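Local coordinates for toxin protein (Yersinia entomophaga, PDB 6AQK), which probably transfers ADP-ribose from NAD+ to target molecules, as the C-terminal ADP-ribosyltransferase toxin domain of the RHS2 protein, at residues G93-D98 and V174-Y179; V99-R104 and M162-L167; E138-L143 and Y190-I195; I144-K149 and E182-F187. One frame throughout, in Å; residues are numbered along the deposited sequence. Where two conformers were deposited one is given.

Contact 1. Residues G93-D98 and V174-Y179; sequences GYHSAD and VSEGLY
Two rings of 93-98 meet the side chain of Glu-176 in different ways. The Tyr-94 ring carries Glu-176 CG over one face, a CH-pi contact with CG 4.1 Å from the ring centroid. The same ring meets Trp-91 edge-to-face, and its hydroxyl bonds to Glu-90. The His-95 ring, described in one of its two deposited conformers, has the Glu-176 carboxylate at its edge. Ring and carboxylate planes are nearly coplanar, 29° apart. Glu-176 reaches this place because CG is anti to its backbone N and the chain then bends at chi2 (71°). Its OE2 accepts two bonds from one residue. His-95 ND1 donates on the syn lone pair at a very short 2.5 Å from OE2. His-95 N comes on the anti lone pair, 2.8 Å from OE2 and nearly straight (165°). In return, Ser-175 N donates to His-95 O at 2.8 Å. Tyr-94 CB also packs on Val-174 CG1 at 3.8 Å. A single backbone bridge, Ser-96 with Val-174, joins two loops without regular structure. In this conformer the two bonds to OE2 hold the imidazole near the carboxylate plane. So short a bond to a carboxylate would probably favour the doubly protonated, charged histidine.

Contact 2. Residues V99-R104 and M162-L167; sequences VNETFR and MWHFDL
Strands 101-104 and 162-167 run antiparallel, their axes 166° apart. Thr-102 with Phe-165 and Arg-104 with Trp-163 are hydrogen-bonded pairs. The shortest of their four bonds is Trp-163 N to Arg-104 O, 2.7 Å. Leu-167 N adds a bond to Asn-100 O at 2.9 Å. Glu-101 N is buried here with no partner. The CA atoms contribute too: Glu-101 CA lies 3.0 Å from Phe-165 O. These strands form one edge of the mixed five-stranded sheet, with 101-106 outermost. Arg-104, on the first strand, is a plausible arginine of the R-S-E pattern of ADP-ribosyltransferases. Among polar side chains, His-164 NE2 donates to Glu-101 OE2 at 2.9 Å. The oxygen lies in the imidazole plane, but the donor stands above the carboxylate plane. His-164 ND1 bonds to Tyr-207, so both ring nitrogens are held. Ring contacts share that face of the sheet. The Phe-103 and His-164 rings are tilted 21° and slid apart, with Phe-103 CE2 3.3 Å from His-164 CD2. Met-162 CE touches the Phe-103 edge. On the other face, Arg-104 extends alongside Trp-163, CB to CD1 3.7 Å. Asp-106 takes both Arg-104 NE and Trp-163 NE1.

Contact 3. Residues E138-L143 and Y190-I195; sequences EIKSPL and YNRMKI
Ile-139 and Met-193 lie side by side and point the same way. Ile-139 CG1 and Met-193 CG both sit in the crowded position between the backbone N and the carbonyl carbon. The fit is tight: Ile-139 CG1 is 3.3 Å from Met-193 CG, closer than usual van der Waals contact. Ile-139 CD1 lies against Met-193 SD at 3.8 Å. On the other face, Glu-138 and Arg-192 cross obliquely. Glu-138 is extended, while Arg-192 bends at chi3 (-20°) to bring NH2 to OE2. This salt bridge is 2.7 Å from Arg-192 NH2 to Glu-138 OE2. The carboxylate and guanidinium planes are 68° apart, and NH2 meets OE2 from above the carboxylate plane. Lys-140 runs beside Arg-192. Lys-194 turns its amine instead to Asp-136. Ile-139 N donates to Met-193 O at 2.9 Å, and the bond from Met-193 N to Ile-139 O is similarly straight. Past the regular strand, Ser-141 N bonds to Asn-191 O at 2.8 Å and Tyr-190 N to Ser-141 O at 2.9 Å. With Tyr-190 at positive phi (70°), these bonds fit a G1 beta bulge, Tyr-190 and Asn-191 opposite Ser-141. It closes an antiparallel pair at the 131-140 edge of the mixed five-stranded sheet.

Contact 4. Residues I144-K149 and E182-F187; sequences IMSTAK and EGEVTF
Val-185 O is gripped twice, both times by Thr-147. Thr-147 OG1 donates to it at 2.8 Å, from above the carbonyl plane. Thr-147 N gives a second, weak bond to Val-185 O, 2.9 Å long and bent to 127°. The hydroxyl can reach the oxygen because OG1 sits between the backbone N and the carbonyl carbon (chi1 75°). OG1 also has a weak bond to Thr-102 OG1. In the other direction, Val-185 N donates to Thr-147 O at 2.8 Å, completing this hydrogen-bonded pair. The segments form the antiparallel two-stranded sheet 145-148 and 184-187. Ser-146 and Thr-147 probably match the first two positions of an S-T-S motif, with Ala-148 third, and Glu-182 to Glu-184 fit E-X-E, as in R-S-E ADP-ribosyltransferases, so this sheet probably borders the NAD+ site. Ser-146 O receives Arg-104 NH1, the arginine of the suggested pattern. Ser-146 CB touches Glu-184 CD at 3.5 Å. The Phe-187 ring crosses Thr-147 at about a right angle and presents its edge to OG1; CE1 is 3.6 Å from Thr-147 OG1. Lys-149 N bonds to Gly-183 O at 3.2 Å. The extended Lys-149 chain runs past Gly-183 O, and CE reaches Val-185 CG2 at 4.1 Å.

In the fold
From the N terminus, 93-98 opens contact 1 and 99-104 follows at once with contact 2. Next come 138-143 and 144-149, which open contacts 3 and 4. The partners return in the order 162-167, 174-179, 182-187, 190-195. Contact 2 lies within the loop of contact 1, and contact 4 within that of contact 3; every other pairing crosses. Contacts 2 and 3 join strands near opposite edges of the five-stranded sheet and meet through Trp-163, Phe-165 and Met-193. Contact 4, the two-stranded sheet, meets edge strand 101-106 through a probable bond between Phe-103 O and Ala-148 N. Contact 1 ties its two loops to strand 184-187, probably by a hydrogen bond from Val-174 N to Thr-186 O.

Contact 1. Residues G93-D98 and V174-Y179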
loop_
_atom_site.group_PDB
_atom_site.type_symbol
_atom_site.label_atom_id
_atom_site.label_comp_id
_atom_site.label_asym_id
_atom_site.label_seq_id
_atom_site.Cartn_x
_atom_site.Cartn_y
_atom_site.Cartn_z
ATOM N N GLY A 93 -12.479 13.935 -8.101
ATOM C CA GLY A 93 -13.119 14.939 -7.256
ATOM C C GLY A 93 -12.494 15.021 -5.857
ATOM O O GLY A 93 -12.834 15.903 -5.123
ATOM N N TYR A 94 -11.578 14.098 -5.477
ATOM C CA TYR A 94 -10.907 14.154 -4.179
ATOM C C TYR A 94 -9.809 15.187 -4.157
ATOM O O TYR A 94 -9.237 15.469 -5.186
ATOM C CB TYR A 94 -10.336 12.751 -3.864
ATOM C CG TYR A 94 -11.346 11.655 -3.646
ATOM C CD1 TYR A 94 -12.688 11.899 -3.376
ATOM C CD2 TYR A 94 -10.906 10.297 -3.638
ATOM C CE1 TYR A 94 -13.587 10.846 -3.124
ATOM C CE2 TYR A 94 -11.776 9.263 -3.364
ATOM C CZ TYR A 94 -13.113 9.527 -3.114
ATOM O OH TYR A 94 -13.925 8.437 -2.878
ATOM N N HIS A 95 -9.463 15.710 -2.983
ATOM C CA HIS A 95 -8.515 16.786 -2.859
ATOM C C HIS A 95 -7.119 16.202 -3.131
ATOM O O HIS A 95 -6.689 15.310 -2.389
ATOM C CB HIS A 95 -8.555 17.354 -1.424
ATOM C CG HIS A 95 -9.834 18.056 -1.037
ATOM N ND1 HIS A 95 -10.898 17.399 -0.454
ATOM C CD2 HIS A 95 -10.172 19.374 -1.044
ATOM C CE1 HIS A 95 -11.846 18.269 -0.151
ATOM N NE2 HIS A 95 -11.431 19.473 -0.494
ATOM N N SER A 96 -6.407 16.707 -4.126
ATOM C CA SER A 96 -5.089 16.152 -4.446
ATOM C C SER A 96 -4.150 16.605 -3.392
ATOM O O SER A 96 -4.258 17.733 -2.896
ATOM C CB SER A 96 -4.590 16.637 -5.788
ATOM O OG SER A 96 -5.335 16.028 -6.818
ATOM N N ALA A 97 -3.227 15.743 -3.000
ATOM C CA ALA A 97 -2.225 16.168 -2.019
ATOM C C ALA A 97 -1.220 17.005 -2.771
ATOM O O ALA A 97 -0.950 16.696 -3.900
ATOM C CB ALA A 97 -1.547 14.961 -1.386
ATOM N N ASP A 98 -0.646 18.016 -2.117
ATOM C CA ASP A 98 0.314 18.914 -2.788
ATOM C C ASP A 98 1.724 18.853 -2.166
ATOM O O ASP A 98 2.479 19.806 -2.247
ATOM C CB ASP A 98 -0.199 20.375 -2.745
ATOM C CG ASP A 98 -0.485 20.868 -1.315
ATOM O OD1 ASP A 98 -0.225 20.136 -0.321
ATOM O OD2 ASP A 98 -1.006 21.996 -1.182
ATOM N N VAL A 174 -4.180 11.533 -2.859
ATOM C CA VAL A 174 -5.143 12.446 -2.357
ATOM C C VAL A 174 -5.107 12.606 -0.852
ATOM O O VAL A 174 -4.828 11.645 -0.080
ATOM C CB VAL A 174 -6.514 11.968 -2.773
ATOM C CG1 VAL A 174 -6.630 11.906 -4.276
ATOM C CG2 VAL A 174 -6.916 10.640 -2.166
ATOM N N SER A 175 -5.387 13.826 -0.431
ATOM C CA SER A 175 -5.556 14.141 0.958
ATOM C C SER A 175 -6.999 14.067 1.260
ATOM O O SER A 175 -7.694 15.075 1.308
ATOM C CB SER A 175 -4.930 15.504 1.249
ATOM O OG SER A 175 -5.106 15.815 2.595
ATOM N N GLU A 176 -7.509 12.857 1.395
ATOM C CA GLU A 176 -8.928 12.644 1.503
ATOM C C GLU A 176 -9.235 11.436 2.388
ATOM O O GLU A 176 -8.539 10.481 2.330
ATOM C CB GLU A 176 -9.468 12.421 0.078
ATOM C CG GLU A 176 -10.941 12.595 -0.077
ATOM C CD GLU A 176 -11.397 14.032 0.041
ATOM O OE1 GLU A 176 -12.123 14.272 0.972
ATOM O OE2 GLU A 176 -11.030 14.932 -0.743
ATOM N N GLY A 177 -10.290 11.496 3.188
ATOM C CA GLY A 177 -10.690 10.354 4.017
ATOM C C GLY A 177 -10.332 10.462 5.495
ATOM O O GLY A 177 -10.053 11.511 6.020
ATOM N N LEU A 178 -10.332 9.332 6.151
ATOM C CA LEU A 178 -10.514 9.286 7.553
ATOM C C LEU A 178 -9.310 9.825 8.299
ATOM O O LEU A 178 -9.461 10.360 9.394
ATOM C CB LEU A 178 -10.832 7.844 7.877
ATOM C CG LEU A 178 -11.138 7.291 9.258
ATOM C CD1 LEU A 178 -12.281 7.965 9.997
ATOM C CD2 LEU A 178 -11.494 5.818 9.089
ATOM N N TYR A 179 -8.117 9.783 7.700
ATOM C CA TYR A 179 -6.910 10.234 8.385
ATOM C C TYR A 179 -6.237 11.360 7.633
ATOM O O TYR A 179 -5.093 11.699 7.953
ATOM C CB TYR A 179 -5.960 9.036 8.535
ATOM C CG TYR A 179 -6.605 7.905 9.311
ATOM C CD1 TYR A 179 -6.952 8.101 10.635
ATOM C CD2 TYR A 179 -6.951 6.713 8.713
ATOM C CE1 TYR A 179 -7.578 7.132 11.376
ATOM C CE2 TYR A 179 -7.600 5.702 9.465
ATOM C CZ TYR A 179 -7.899 5.944 10.796
ATOM O OH TYR A 179 -8.540 5.017 11.589
#

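Contact 2. Residues V99-R104 and M162-L167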
loop_
_atom_site.group_PDB
_atom_site.type_symbol
_atom_site.label_atom_id
_atom_site.label_comp_id
_atom_site.label_asym_id
_atom_site.label_seq_id
_atom_site.Cartn_x
_atom_site.Cartn_y
_atom_site.Cartn_z
ATOM N N VAL A 99 2.050 17.756 -1.500
ATOM C CA VAL A 99 3.412 17.543 -1.003
ATOM C C VAL A 99 4.227 16.912 -2.121
ATOM O O VAL A 99 3.672 16.329 -3.025
ATOM C CB VAL A 99 3.411 16.701 0.314
ATOM C CG1 VAL A 99 2.833 17.528 1.440
ATOM C CG2 VAL A 99 2.622 15.395 0.135
ATOM N N ASN A 100 5.543 17.024 -2.028
ATOM C CA ASN A 100 6.521 16.465 -2.970
ATOM C C ASN A 100 6.868 15.006 -2.721
ATOM O O ASN A 100 7.391 14.351 -3.600
ATOM C CB ASN A 100 7.882 17.205 -2.894
ATOM C CG ASN A 100 7.807 18.612 -3.420
ATOM O OD1 ASN A 100 7.001 18.915 -4.335
ATOM N ND2 ASN A 100 8.634 19.500 -2.835
ATOM N N GLU A 101 6.570 14.530 -1.533
ATOM C CA GLU A 101 7.063 13.215 -1.077
ATOM C C GLU A 101 6.188 12.730 0.088
ATOM O O GLU A 101 5.687 13.520 0.902
ATOM C CB GLU A 101 8.552 13.238 -0.683
ATOM C CG GLU A 101 8.872 14.231 0.399
ATOM C CD GLU A 101 10.346 14.337 0.807
ATOM O OE1 GLU A 101 10.540 15.055 1.829
ATOM O OE2 GLU A 101 11.261 13.753 0.170
ATOM N N THR A 102 6.031 11.420 0.132
ATOM C CA THR A 102 5.333 10.749 1.232
ATOM C C THR A 102 6.098 9.452 1.570
ATOM O O THR A 102 7.109 9.112 0.927
ATOM C CB THR A 102 3.908 10.415 0.919
ATOM O OG1 THR A 102 3.858 9.440 -0.142
ATOM C CG2 THR A 102 3.165 11.608 0.610
ATOM N N PHE A 103 5.697 8.822 2.678
ATOM C CA PHE A 103 6.383 7.759 3.272
ATOM C C PHE A 103 5.408 6.745 3.730
ATOM O O PHE A 103 4.291 7.077 4.142
ATOM C CB PHE A 103 7.253 8.203 4.505
ATOM C CG PHE A 103 8.173 9.321 4.169
ATOM C CD1 PHE A 103 7.742 10.629 4.302
ATOM C CD2 PHE A 103 9.454 9.064 3.749
ATOM C CE1 PHE A 103 8.550 11.677 3.881
ATOM C CE2 PHE A 103 10.300 10.120 3.376
ATOM C CZ PHE A 103 9.830 11.429 3.446
ATOM N N ARG A 104 5.833 5.505 3.620
ATOM C CA ARG A 104 5.033 4.380 4.129
ATOM C C ARG A 104 5.848 3.356 4.864
ATOM O O ARG A 104 6.889 2.942 4.415
ATOM C CB ARG A 104 4.322 3.682 2.941
ATOM C CG ARG A 104 3.467 2.510 3.387
ATOM C CD ARG A 104 2.683 1.954 2.190
ATOM N NE ARG A 104 2.082 0.684 2.573
ATOM C CZ ARG A 104 0.869 0.522 3.092
ATOM N NH1 ARG A 104 0.019 1.526 3.247
ATOM N NH2 ARG A 104 0.498 -0.669 3.424
ATOM N N MET A 162 10.460 0.740 4.856
ATOM C CA MET A 162 9.890 2.046 4.621
ATOM C C MET A 162 9.982 2.366 3.130
ATOM O O MET A 162 11.033 2.215 2.512
ATOM C CB MET A 162 10.576 3.166 5.399
ATOM C CG MET A 162 9.852 4.499 5.298
ATOM S SD MET A 162 10.765 5.956 5.963
ATOM C CE MET A 162 11.764 6.260 4.542
ATOM N N TRP A 163 8.894 2.838 2.558
ATOM C CA TRP A 163 8.927 3.407 1.241
ATOM C C TRP A 163 9.121 4.919 1.310
ATOM O O TRP A 163 8.553 5.593 2.144
ATOM C CB TRP A 163 7.597 3.180 0.532
ATOM C CG TRP A 163 7.016 1.805 0.484
ATOM C CD1 TRP A 163 6.472 1.095 1.512
ATOM C CD2 TRP A 163 6.808 0.977 -0.722
ATOM N NE1 TRP A 163 5.954 -0.102 1.060
ATOM C CE2 TRP A 163 6.134 -0.200 -0.297
ATOM C CE3 TRP A 163 7.132 1.109 -2.073
ATOM C CZ2 TRP A 163 5.751 -1.195 -1.185
ATOM C CZ3 TRP A 163 6.729 0.128 -2.952
ATOM C CH2 TRP A 163 6.079 -1.034 -2.492
ATOM N N HIS A 164 9.900 5.442 0.378
ATOM C CA HIS A 164 10.078 6.870 0.233
ATOM C C HIS A 164 9.638 7.192 -1.166
ATOM O O HIS A 164 10.310 6.840 -2.141
ATOM C CB HIS A 164 11.541 7.251 0.434
ATOM C CG HIS A 164 11.792 8.710 0.305
ATOM N ND1 HIS A 164 13.056 9.239 0.277
ATOM C CD2 HIS A 164 10.935 9.752 0.177
ATOM C CE1 HIS A 164 12.974 10.554 0.170
ATOM N NE2 HIS A 164 11.695 10.891 0.115
ATOM N N PHE A 165 8.487 7.851 -1.233
ATOM C CA PHE A 165 7.813 8.206 -2.477
ATOM C C PHE A 165 8.136 9.618 -2.897
ATOM O O PHE A 165 8.004 10.561 -2.130
ATOM C CB PHE A 165 6.340 8.069 -2.297
ATOM C CG PHE A 165 5.902 6.626 -2.161
ATOM C CD1 PHE A 165 6.132 5.704 -3.177
ATOM C CD2 PHE A 165 5.249 6.204 -1.028
ATOM C CE1 PHE A 165 5.778 4.372 -3.032
ATOM C CE2 PHE A 165 4.927 4.894 -0.878
ATOM C CZ PHE A 165 5.135 4.001 -1.862
ATOM N N ASP A 166 8.615 9.709 -4.123
ATOM C CA ASP A 166 8.714 10.982 -4.860
ATOM C C ASP A 166 7.443 11.159 -5.693
ATOM O O ASP A 166 7.159 10.360 -6.583
ATOM C CB ASP A 166 9.983 10.915 -5.731
ATOM C CG ASP A 166 10.172 12.120 -6.614
ATOM O OD1 ASP A 166 9.529 13.159 -6.373
ATOM O OD2 ASP A 166 11.004 12.026 -7.554
ATOM N N LEU A 167 6.695 12.212 -5.397
ATOM C CA LEU A 167 5.416 12.435 -6.092
ATOM C C LEU A 167 5.642 13.255 -7.362
ATOM O O LEU A 167 5.980 14.370 -7.267
ATOM C CB LEU A 167 4.441 13.103 -5.165
ATOM C CG LEU A 167 3.628 12.164 -4.292
ATOM C CD1 LEU A 167 4.383 11.012 -3.680
ATOM C CD2 LEU A 167 2.843 12.954 -3.254
#

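Contact 3. Residues E138-L143 and Y190-I195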
loop_
_atom_site.group_PDB
_atom_site.type_symbol
_atom_site.label_atom_id
_atom_site.label_comp_id
_atom_site.label_asym_id
_atom_site.label_seq_id
_atom_site.Cartn_x
_atom_site.Cartn_y
_atom_site.Cartn_z
ATOM N N GLU A 138 8.366 -0.631 -13.253
ATOM C CA GLU A 138 7.045 -0.053 -13.151
ATOM C C GLU A 138 6.061 -1.119 -12.669
ATOM O O GLU A 138 6.042 -2.255 -13.176
ATOM C CB GLU A 138 6.594 0.592 -14.459
ATOM C CG GLU A 138 5.167 1.141 -14.398
ATOM C CD GLU A 138 4.766 2.004 -15.572
ATOM O OE1 GLU A 138 5.623 2.768 -16.076
ATOM O OE2 GLU A 138 3.573 1.941 -15.965
ATOM N N ILE A 139 5.259 -0.758 -11.664
ATOM C CA ILE A 139 4.260 -1.658 -11.137
ATOM C C ILE A 139 2.921 -0.909 -10.997
ATOM O O ILE A 139 2.882 0.330 -10.883
ATOM C CB ILE A 139 4.687 -2.303 -9.786
ATOM C CG1 ILE A 139 4.772 -1.314 -8.666
ATOM C CG2 ILE A 139 6.032 -3.052 -9.852
ATOM C CD1 ILE A 139 4.663 -1.988 -7.307
ATOM N N LYS A 140 1.833 -1.672 -11.022
ATOM C CA LYS A 140 0.523 -1.184 -10.668
ATOM C C LYS A 140 0.238 -1.690 -9.249
ATOM O O LYS A 140 0.298 -2.854 -9.008
ATOM C CB LYS A 140 -0.567 -1.765 -11.597
ATOM C CG LYS A 140 -0.583 -1.288 -13.022
ATOM C CD LYS A 140 -1.788 -1.919 -13.758
ATOM C CE LYS A 140 -1.802 -1.566 -15.250
ATOM N NZ LYS A 140 -1.433 -0.128 -15.508
ATOM N N SER A 141 -0.117 -0.809 -8.334
ATOM C CA SER A 141 -0.094 -1.153 -6.937
ATOM C C SER A 141 -1.317 -2.056 -6.722
ATOM O O SER A 141 -2.403 -1.794 -7.276
ATOM C CB SER A 141 -0.177 0.091 -6.090
ATOM O OG SER A 141 -0.385 -0.290 -4.759
ATOM N N PRO A 142 -1.126 -3.136 -5.984
ATOM C CA PRO A 142 -2.224 -4.066 -5.819
ATOM C C PRO A 142 -3.078 -3.779 -4.624
ATOM O O PRO A 142 -3.882 -4.668 -4.212
ATOM C CB PRO A 142 -1.498 -5.416 -5.644
ATOM C CG PRO A 142 -0.288 -5.053 -4.882
ATOM C CD PRO A 142 0.134 -3.681 -5.425
ATOM N N LEU A 143 -2.909 -2.618 -3.999
ATOM C CA LEU A 143 -3.833 -2.138 -2.933
ATOM C C LEU A 143 -4.128 -0.666 -3.111
ATOM O O LEU A 143 -3.425 0.096 -3.860
ATOM C CB LEU A 143 -3.248 -2.383 -1.528
ATOM C CG LEU A 143 -2.000 -1.551 -1.188
ATOM C CD1 LEU A 143 -1.731 -1.457 0.288
ATOM C CD2 LEU A 143 -0.764 -2.112 -1.928
ATOM N N TYR A 190 -4.341 0.068 -8.274
ATOM C CA TYR A 190 -3.636 0.110 -9.586
ATOM C C TYR A 190 -2.838 1.367 -9.849
ATOM O O TYR A 190 -2.323 1.548 -10.945
ATOM C CB TYR A 190 -4.513 -0.242 -10.803
ATOM C CG TYR A 190 -5.508 -1.362 -10.548
ATOM C CD1 TYR A 190 -5.104 -2.598 -10.067
ATOM C CD2 TYR A 190 -6.859 -1.204 -10.882
ATOM C CE1 TYR A 190 -6.005 -3.632 -9.832
ATOM C CE2 TYR A 190 -7.782 -2.247 -10.636
ATOM C CZ TYR A 190 -7.357 -3.454 -10.148
ATOM O OH TYR A 190 -8.244 -4.489 -9.937
ATOM N N ASN A 191 -2.616 2.189 -8.822
ATOM C CA ASN A 191 -1.736 3.331 -8.942
ATOM C C ASN A 191 -0.411 2.890 -9.549
ATOM O O ASN A 191 0.160 1.875 -9.135
ATOM C CB ASN A 191 -1.516 3.923 -7.555
ATOM C CG ASN A 191 -0.593 5.104 -7.561
ATOM O OD1 ASN A 191 -0.895 6.079 -8.220
ATOM N ND2 ASN A 191 0.529 5.018 -6.820
ATOM N N ARG A 192 0.074 3.676 -10.503
ATOM C CA ARG A 192 1.337 3.404 -11.155
ATOM C C ARG A 192 2.484 4.001 -10.402
ATOM O O ARG A 192 2.479 5.186 -10.091
ATOM C CB ARG A 192 1.320 3.957 -12.612
ATOM C CG ARG A 192 0.392 3.134 -13.512
ATOM C CD ARG A 192 0.301 3.559 -14.977
ATOM N NE ARG A 192 0.742 4.929 -15.178
ATOM C CZ ARG A 192 1.853 5.329 -15.818
ATOM N NH1 ARG A 192 2.101 6.622 -15.913
ATOM N NH2 ARG A 192 2.708 4.474 -16.394
ATOM N N MET A 193 3.488 3.181 -10.174
ATOM C CA MET A 193 4.729 3.627 -9.544
ATOM C C MET A 193 5.944 3.012 -10.258
ATOM O O MET A 193 5.865 1.952 -10.879
ATOM C CB MET A 193 4.744 3.307 -8.068
ATOM C CG MET A 193 4.785 1.853 -7.685
ATOM S SD MET A 193 4.943 1.560 -5.874
ATOM C CE MET A 193 3.451 2.335 -5.313
ATOM N N LYS A 194 7.064 3.692 -10.134
ATOM C CA LYS A 194 8.326 3.249 -10.701
ATOM C C LYS A 194 9.291 3.044 -9.552
ATOM O O LYS A 194 9.548 4.009 -8.866
ATOM C CB LYS A 194 8.828 4.306 -11.665
ATOM C CG LYS A 194 10.148 3.978 -12.333
ATOM C CD LYS A 194 10.528 5.246 -13.079
ATOM C CE LYS A 194 11.948 5.266 -13.614
ATOM N NZ LYS A 194 11.965 4.517 -14.899
ATOM N N ILE A 195 9.693 1.800 -9.315
ATOM C CA ILE A 195 10.656 1.483 -8.270
ATOM C C ILE A 195 12.006 1.917 -8.837
ATOM O O ILE A 195 12.424 1.425 -9.916
ATOM C CB ILE A 195 10.722 0.003 -7.927
ATOM C CG1 ILE A 195 9.310 -0.576 -7.640
ATOM C CG2 ILE A 195 11.683 -0.231 -6.730
ATOM C CD1 ILE A 195 8.533 0.172 -6.593
#

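Contact 4. Residues I144-K149 and E182-F187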
loop_
_atom_site.group_PDB
_atom_site.type_symbol
_atom_site.label_atom_id
_atom_site.label_comp_id
_atom_site.label_asym_id
_atom_site.label_seq_id
_atom_site.Cartn_x
_atom_site.Cartn_y
_atom_site.Cartn_z
ATOM N N ILE A 144 -5.135 -0.215 -2.363
ATOM C CA ILE A 144 -5.320 1.191 -2.083
ATOM C C ILE A 144 -4.294 1.543 -0.977
ATOM O O ILE A 144 -4.381 1.087 0.166
ATOM C CB ILE A 144 -6.789 1.485 -1.585
ATOM C CG1 ILE A 144 -7.758 1.208 -2.738
ATOM C CG2 ILE A 144 -6.908 2.897 -0.975
ATOM C CD1 ILE A 144 -9.245 1.193 -2.382
ATOM N N MET A 145 -3.335 2.352 -1.300
ATOM C CA MET A 145 -2.199 2.496 -0.441
ATOM C C MET A 145 -2.196 3.841 0.292
ATOM O O MET A 145 -2.141 4.893 -0.342
ATOM C CB MET A 145 -0.899 2.415 -1.341
ATOM C CG MET A 145 0.349 2.460 -0.508
ATOM S SD MET A 145 1.832 2.487 -1.524
ATOM C CE MET A 145 2.056 0.756 -1.619
ATOM N N SER A 146 -2.094 3.787 1.632
ATOM C CA SER A 146 -1.959 4.957 2.462
ATOM C C SER A 146 -0.517 5.262 2.664
ATOM O O SER A 146 0.312 4.355 2.654
ATOM C CB SER A 146 -2.602 4.744 3.818
ATOM O OG SER A 146 -1.977 3.650 4.508
ATOM N N THR A 147 -0.228 6.540 2.784
ATOM C CA THR A 147 1.110 7.006 2.953
ATOM C C THR A 147 1.041 8.197 3.923
ATOM O O THR A 147 -0.033 8.715 4.158
ATOM C CB THR A 147 1.781 7.408 1.590
ATOM O OG1 THR A 147 1.274 8.669 1.101
ATOM C CG2 THR A 147 1.621 6.280 0.505
ATOM N N ALA A 148 2.171 8.574 4.507
ATOM C CA ALA A 148 2.227 9.662 5.469
ATOM C C ALA A 148 3.115 10.794 4.942
ATOM O O ALA A 148 4.083 10.528 4.292
ATOM C CB ALA A 148 2.799 9.207 6.780
ATOM N N LYS A 149 2.765 12.038 5.282
ATOM C CA LYS A 149 3.610 13.188 5.005
ATOM C C LYS A 149 4.891 13.156 5.805
ATOM O O LYS A 149 5.911 13.622 5.313
ATOM C CB LYS A 149 2.906 14.489 5.324
ATOM C CG LYS A 149 1.835 14.790 4.318
ATOM C CD LYS A 149 0.982 15.927 4.770
ATOM C CE LYS A 149 -0.220 16.088 3.850
ATOM N NZ LYS A 149 -0.926 17.357 4.181
ATOM N N GLU A 182 -4.771 13.878 9.765
ATOM C CA GLU A 182 -3.577 13.427 10.472
ATOM C C GLU A 182 -2.374 13.213 9.527
ATOM O O GLU A 182 -1.426 12.618 9.961
ATOM C CB GLU A 182 -3.900 12.197 11.293
ATOM C CG GLU A 182 -5.332 12.226 11.804
ATOM C CD GLU A 182 -5.476 11.579 13.140
ATOM O OE1 GLU A 182 -5.182 10.378 13.229
ATOM O OE2 GLU A 182 -5.884 12.284 14.092
ATOM N N GLY A 183 -2.419 13.763 8.277
ATOM C CA GLY A 183 -1.341 13.760 7.311
ATOM C C GLY A 183 -1.321 12.576 6.325
ATOM O O GLY A 183 -0.349 12.372 5.626
ATOM N N GLU A 184 -2.385 11.803 6.268
ATOM C CA GLU A 184 -2.364 10.597 5.408
ATOM C C GLU A 184 -2.669 11.038 3.980
ATOM O O GLU A 184 -3.621 11.825 3.766
ATOM C CB GLU A 184 -3.345 9.582 5.931
ATOM C CG GLU A 184 -3.442 8.315 5.104
ATOM C CD GLU A 184 -4.050 7.147 5.915
ATOM O OE1 GLU A 184 -5.208 6.734 5.675
ATOM O OE2 GLU A 184 -3.364 6.642 6.789
ATOM N N VAL A 185 -1.864 10.550 3.015
ATOM C CA VAL A 185 -2.114 10.732 1.598
ATOM C C VAL A 185 -2.360 9.358 0.993
ATOM O O VAL A 185 -1.520 8.496 1.112
ATOM C CB VAL A 185 -0.878 11.388 0.921
ATOM C CG1 VAL A 185 -1.035 11.419 -0.580
ATOM C CG2 VAL A 185 -0.578 12.760 1.515
ATOM N N THR A 186 -3.469 9.182 0.309
ATOM C CA THR A 186 -3.816 7.898 -0.256
ATOM C C THR A 186 -3.744 7.791 -1.761
ATOM O O THR A 186 -4.041 8.784 -2.512
ATOM C CB THR A 186 -5.271 7.599 0.203
ATOM O OG1 THR A 186 -5.375 7.888 1.606
ATOM C CG2 THR A 186 -5.690 6.117 -0.055
ATOM N N PHE A 187 -3.423 6.584 -2.239
ATOM C CA PHE A 187 -3.251 6.334 -3.661
ATOM C C PHE A 187 -4.217 5.289 -4.052
ATOM O O PHE A 187 -4.602 4.466 -3.224
ATOM C CB PHE A 187 -1.836 5.944 -3.990
ATOM C CG PHE A 187 -0.869 7.070 -3.810
ATOM C CD1 PHE A 187 -0.427 7.427 -2.540
ATOM C CD2 PHE A 187 -0.531 7.865 -4.883
ATOM C CE1 PHE A 187 0.465 8.466 -2.376
ATOM C CE2 PHE A 187 0.375 8.902 -4.736
ATOM C CZ PHE A 187 0.847 9.222 -3.475
#